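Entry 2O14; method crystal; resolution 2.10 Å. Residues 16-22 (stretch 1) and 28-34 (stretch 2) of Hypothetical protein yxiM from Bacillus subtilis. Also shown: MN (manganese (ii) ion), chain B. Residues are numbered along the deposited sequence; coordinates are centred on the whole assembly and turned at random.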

ATOM      1  N   TYR A  16      -9.563  -7.237  20.658  1.00 40.48           N
ATOM      2  CA  TYR A  16      -9.264  -8.666  20.591  1.00 35.66           C
ATOM      3  C   TYR A  16      -7.775  -8.795  20.283  1.00 33.07           C
ATOM      4  O   TYR A  16      -7.288  -8.208  19.318  1.00 32.74           O
ATOM      5  CB  TYR A  16     -10.072  -9.329  19.471  1.00 32.17           C
ATOM      6  CG  TYR A  16     -11.567  -9.128  19.569  1.00 32.59           C
ATOM      7  CD1 TYR A  16     -12.133  -7.862  19.442  1.00 33.79           C
ATOM      8  CD2 TYR A  16     -12.417 -10.207  19.784  1.00 33.75           C
ATOM      9  CE1 TYR A  16     -13.517  -7.675  19.529  1.00 34.45           C
ATOM     10  CE2 TYR A  16     -13.798 -10.033  19.870  1.00 33.91           C
ATOM     11  CZ  TYR A  16     -14.340  -8.768  19.744  1.00 34.49           C
ATOM     12  OH  TYR A  16     -15.701  -8.597  19.849  1.00 36.93           O
ATOM     13  N   GLN A  17      -7.051  -9.558  21.093  1.00 25.27           N
ATOM     14  CA  GLN A  17      -5.618  -9.721  20.882  1.00 23.03           C
ATOM     15  C   GLN A  17      -5.218 -11.182  20.779  1.00 21.72           C
ATOM     16  O   GLN A  17      -5.510 -11.989  21.665  1.00 20.23           O
ATOM     17  CB  GLN A  17      -4.849  -9.023  22.004  1.00 29.20           C
ATOM     18  CG  GLN A  17      -5.100  -7.528  22.019  1.00 32.42           C
ATOM     19  CD  GLN A  17      -4.357  -6.799  23.115  1.00 36.28           C
ATOM     20  OE1 GLN A  17      -4.465  -5.581  23.234  1.00 40.48           O
ATOM     21  NE2 GLN A  17      -3.598  -7.536  23.920  1.00 35.96           N
ATOM     22  N   PHE A  18      -4.541 -11.511  19.683  1.00 21.48           N
ATOM     23  CA  PHE A  18      -4.122 -12.879  19.418  1.00 19.31           C
ATOM     24  C   PHE A  18      -2.616 -13.004  19.270  1.00 18.38           C
ATOM     25  O   PHE A  18      -1.993 -12.253  18.526  1.00 18.15           O
ATOM     26  CB  PHE A  18      -4.814 -13.380  18.144  1.00 20.54           C
ATOM     27  CG  PHE A  18      -6.316 -13.354  18.224  1.00 20.35           C
ATOM     28  CD1 PHE A  18      -7.006 -14.296  18.983  1.00 19.12           C
ATOM     29  CD2 PHE A  18      -7.045 -12.364  17.566  1.00 20.76           C
ATOM     30  CE1 PHE A  18      -8.403 -14.252  19.086  1.00 19.98           C
ATOM     31  CE2 PHE A  18      -8.441 -12.309  17.663  1.00 18.18           C
ATOM     32  CZ  PHE A  18      -9.120 -13.254  18.421  1.00 17.72           C
ATOM     33  N   ASP A  19      -2.038 -13.951  20.000  1.00 23.77           N
ATOM     34  CA  ASP A  19      -0.603 -14.220  19.946  1.00 23.73           C
ATOM     35  C   ASP A  19      -0.459 -15.570  19.247  1.00 23.35           C
ATOM     36  O   ASP A  19      -0.666 -16.618  19.851  1.00 23.70           O
ATOM     37  CB  ASP A  19      -0.013 -14.278  21.365  1.00 21.07           C
ATOM     38  CG  ASP A  19       1.404 -14.839  21.394  1.00 21.95           C
ATOM     39  OD1 ASP A  19       2.091 -14.764  20.359  1.00 20.73           O
ATOM     40  OD2 ASP A  19       1.840 -15.347  22.453  1.00 22.83           O
ATOM     41  N   PHE A  20      -0.115 -15.529  17.967  1.00 18.67           N
ATOM     42  CA  PHE A  20       0.026 -16.735  17.155  1.00 17.73           C
ATOM     43  C   PHE A  20       1.325 -17.498  17.379  1.00 18.29           C
ATOM     44  O   PHE A  20       2.396 -16.908  17.495  1.00 19.49           O
ATOM     45  CB  PHE A  20      -0.104 -16.357  15.682  1.00 15.83           C
ATOM     46  CG  PHE A  20      -1.461 -15.816  15.320  1.00 16.52           C
ATOM     47  CD1 PHE A  20      -2.516 -16.682  15.021  1.00 14.38           C
ATOM     48  CD2 PHE A  20      -1.694 -14.441  15.303  1.00 14.98           C
ATOM     49  CE1 PHE A  20      -3.786 -16.186  14.711  1.00 16.75           C
ATOM     50  CE2 PHE A  20      -2.961 -13.931  14.992  1.00 16.03           C
ATOM     51  CZ  PHE A  20      -4.008 -14.807  14.696  1.00 14.25           C
ATOM     52  N   GLY A  21       1.218 -18.822  17.423  1.00 17.60           N
ATOM     53  CA  GLY A  21       2.387 -19.659  17.634  1.00 18.65           C
ATOM     54  C   GLY A  21       2.190 -20.596  18.810  1.00 18.83           C
ATOM     55  O   GLY A  21       1.232 -20.449  19.565  1.00 19.62           O
ATOM     56  N   SER A  22       3.101 -21.550  18.979  1.00 22.29           N
ATOM     57  CA  SER A  22       2.992 -22.504  20.080  1.00 25.11           C
ATOM     58  C   SER A  22       4.137 -22.451  21.093  1.00 24.52           C
ATOM     59  O   SER A  22       4.117 -23.177  22.079  1.00 28.29           O
ATOM     60  CB  SER A  22       2.884 -23.927  19.522  1.00 27.24           C
ATOM     61  OG  SER A  22       4.021 -24.250  18.736  1.00 27.97           O
ATOM     62  N   GLY A  28      -2.383 -10.995  28.253  1.00 25.73           N
ATOM     63  CA  GLY A  28      -3.187 -10.012  27.548  1.00 26.05           C
ATOM     64  C   GLY A  28      -3.495 -10.467  26.134  1.00 26.80           C
ATOM     65  O   GLY A  28      -4.227  -9.804  25.402  1.00 28.33           O
ATOM     66  N   TYR A  29      -2.938 -11.608  25.749  1.00 20.49           N
ATOM     67  CA  TYR A  29      -3.145 -12.147  24.412  1.00 19.59           C
ATOM     68  C   TYR A  29      -3.735 -13.540  24.472  1.00 18.70           C
ATOM     69  O   TYR A  29      -3.435 -14.311  25.381  1.00 17.64           O
ATOM     70  CB  TYR A  29      -1.813 -12.248  23.665  1.00 23.68           C
ATOM     71  CG  TYR A  29      -1.263 -10.951  23.133  1.00 23.71           C
ATOM     72  CD1 TYR A  29      -1.481 -10.576  21.810  1.00 25.43           C
ATOM     73  CD2 TYR A  29      -0.490 -10.116  23.938  1.00 24.44           C
ATOM     74  CE1 TYR A  29      -0.938  -9.400  21.295  1.00 25.87           C
ATOM     75  CE2 TYR A  29       0.058  -8.939  23.437  1.00 25.83           C
ATOM     76  CZ  TYR A  29      -0.170  -8.588  22.112  1.00 26.88           C
ATOM     77  OH  TYR A  29       0.371  -7.434  21.602  1.00 29.34           O
ATOM     78  N   ILE A  30      -4.579 -13.861  23.498  1.00 22.02           N
ATOM     79  CA  ILE A  30      -5.143 -15.196  23.417  1.00 21.25           C
ATOM     80  C   ILE A  30      -4.168 -15.954  22.527  1.00 21.67           C
ATOM     81  O   ILE A  30      -3.906 -15.540  21.391  1.00 20.20           O
ATOM     82  CB  ILE A  30      -6.520 -15.215  22.740  1.00 24.53           C
ATOM     83  CG1 ILE A  30      -7.562 -14.571  23.651  1.00 24.85           C
ATOM     84  CG2 ILE A  30      -6.908 -16.653  22.403  1.00 25.04           C
ATOM     85  CD1 ILE A  30      -8.940 -14.518  23.026  1.00 27.19           C
ATOM     86  N   GLY A  31      -3.612 -17.040  23.049  1.00 19.71           N
ATOM     87  CA  GLY A  31      -2.681 -17.825  22.262  1.00 20.19           C
ATOM     88  C   GLY A  31      -3.436 -18.613  21.208  1.00 20.81           C
ATOM     89  O   GLY A  31      -4.406 -19.295  21.525  1.00 21.05           O
ATOM     90  N   VAL A  32      -3.013 -18.504  19.952  1.00 22.43           N
ATOM     91  CA  VAL A  32      -3.655 -19.235  18.867  1.00 22.24           C
ATOM     92  C   VAL A  32      -2.595 -20.049  18.143  1.00 23.35           C
ATOM     93  O   VAL A  32      -1.632 -19.514  17.585  1.00 22.45           O
ATOM     94  CB  VAL A  32      -4.351 -18.301  17.866  1.00 21.89           C
ATOM     95  CG1 VAL A  32      -5.108 -19.131  16.834  1.00 19.06           C
ATOM     96  CG2 VAL A  32      -5.296 -17.370  18.597  1.00 20.05           C
ATOM     97  N   ARG A  33      -2.803 -21.356  18.168  1.00 19.04           N
ATOM     98  CA  ARG A  33      -1.906 -22.341  17.584  1.00 19.82           C
ATOM     99  C   ARG A  33      -2.425 -22.725  16.191  1.00 18.22           C
ATOM    100  O   ARG A  33      -3.618 -22.603  15.920  1.00 14.05           O
ATOM    101  CB  ARG A  33      -1.904 -23.535  18.540  1.00 29.67           C
ATOM    102  CG  ARG A  33      -1.028 -24.707  18.223  1.00 35.45           C
ATOM    103  CD  ARG A  33      -1.362 -25.802  19.232  1.00 39.51           C
ATOM    104  NE  ARG A  33      -1.153 -25.347  20.605  1.00 41.30           N
ATOM    105  CZ  ARG A  33      -0.046 -25.575  21.306  1.00 42.69           C
ATOM    106  NH1 ARG A  33       0.953 -26.262  20.765  1.00 41.37           N
ATOM    107  NH2 ARG A  33       0.067 -25.104  22.543  1.00 43.75           N
ATOM    108  N   ALA A  34      -1.536 -23.190  15.318  1.00 17.84           N
ATOM    109  CA  ALA A  34      -1.931 -23.578  13.963  1.00 18.20           C
ATOM    110  C   ALA A  34      -3.021 -24.642  13.919  1.00 20.02           C
ATOM    111  O   ALA A  34      -3.814 -24.675  12.973  1.00 19.81           O
ATOM    112  CB  ALA A  34      -0.718 -24.061  13.175  1.00 21.89           C
TER
HETATM  113 MN    MN B 376       3.411 -16.564  21.277  1.00 21.30          MN
HETATM  114  O   HOH W   1       1.461 -17.765  20.776  1.00 15.25           O
HETATM  115  O   HOH W   2       5.060 -15.457  22.126  1.00 16.86           O

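Strand 30-32 pairs in parallel with residues 16-20 of a strand that begins earlier; the two stretches bury 603 Å², both sides summed. Four backbone hydrogen bonds hold them in register. Ile-30 N donates to Gln-17 O at 2.8 Å, and Asp-19 N donates to Ile-30 O at 2.8 Å. Val-32 N then donates to Asp-19 O at 3.0 Å, and Gly-21 N to Val-32 O at 2.9 Å. The alternation is typical of parallel pairing: Ile-30 and Val-32 each use both N and O to reach residues of the other stretch.

Val-32 covers the most surface and is buried. Its side chain lies on the same face of the sheet as Phe-18, Phe-20 and Ile-30. Val-32 CG2 packs 3.5 Å from Phe-18 CD1, and Val-32 CB lies 3.8 Å from Phe-20 CD1. A compact branched side chain can thus touch both rings at once. Ile-30 CB adds a contact of 3.9 Å to Phe-18 CD1.

Gln-17 covers nearly as much. Its side chain points toward stretch 2, with chi1 in m and chi2 in t. This extended chain brings Gln-17 NE2 to 2.8 Å from Gly-28 O, a hydrogen bond that is weak because its angle is only 117°. The same amide nitrogen lies over one face of the Tyr-29 ring. Gln-17 CB is 3.7 Å from Tyr-29 CD1, so the start of the side chain also touches the ring. Gly-28 has backbone angles that call for glycine.

Tyr-29 also meets Asp-19, with Tyr-29 CB 3.6 Å from Asp-19 CB. The Asp-19 carboxylate binds manganese through OD1 at 2.4 Å and OD2 at 2.3 Å. Its backbone meanwhile serves the strand pairing. At the far end, the Arg-33 guanidinium lays a face against Ser-22, with Arg-33 NH1 3.3 Å from Ser-22 CB.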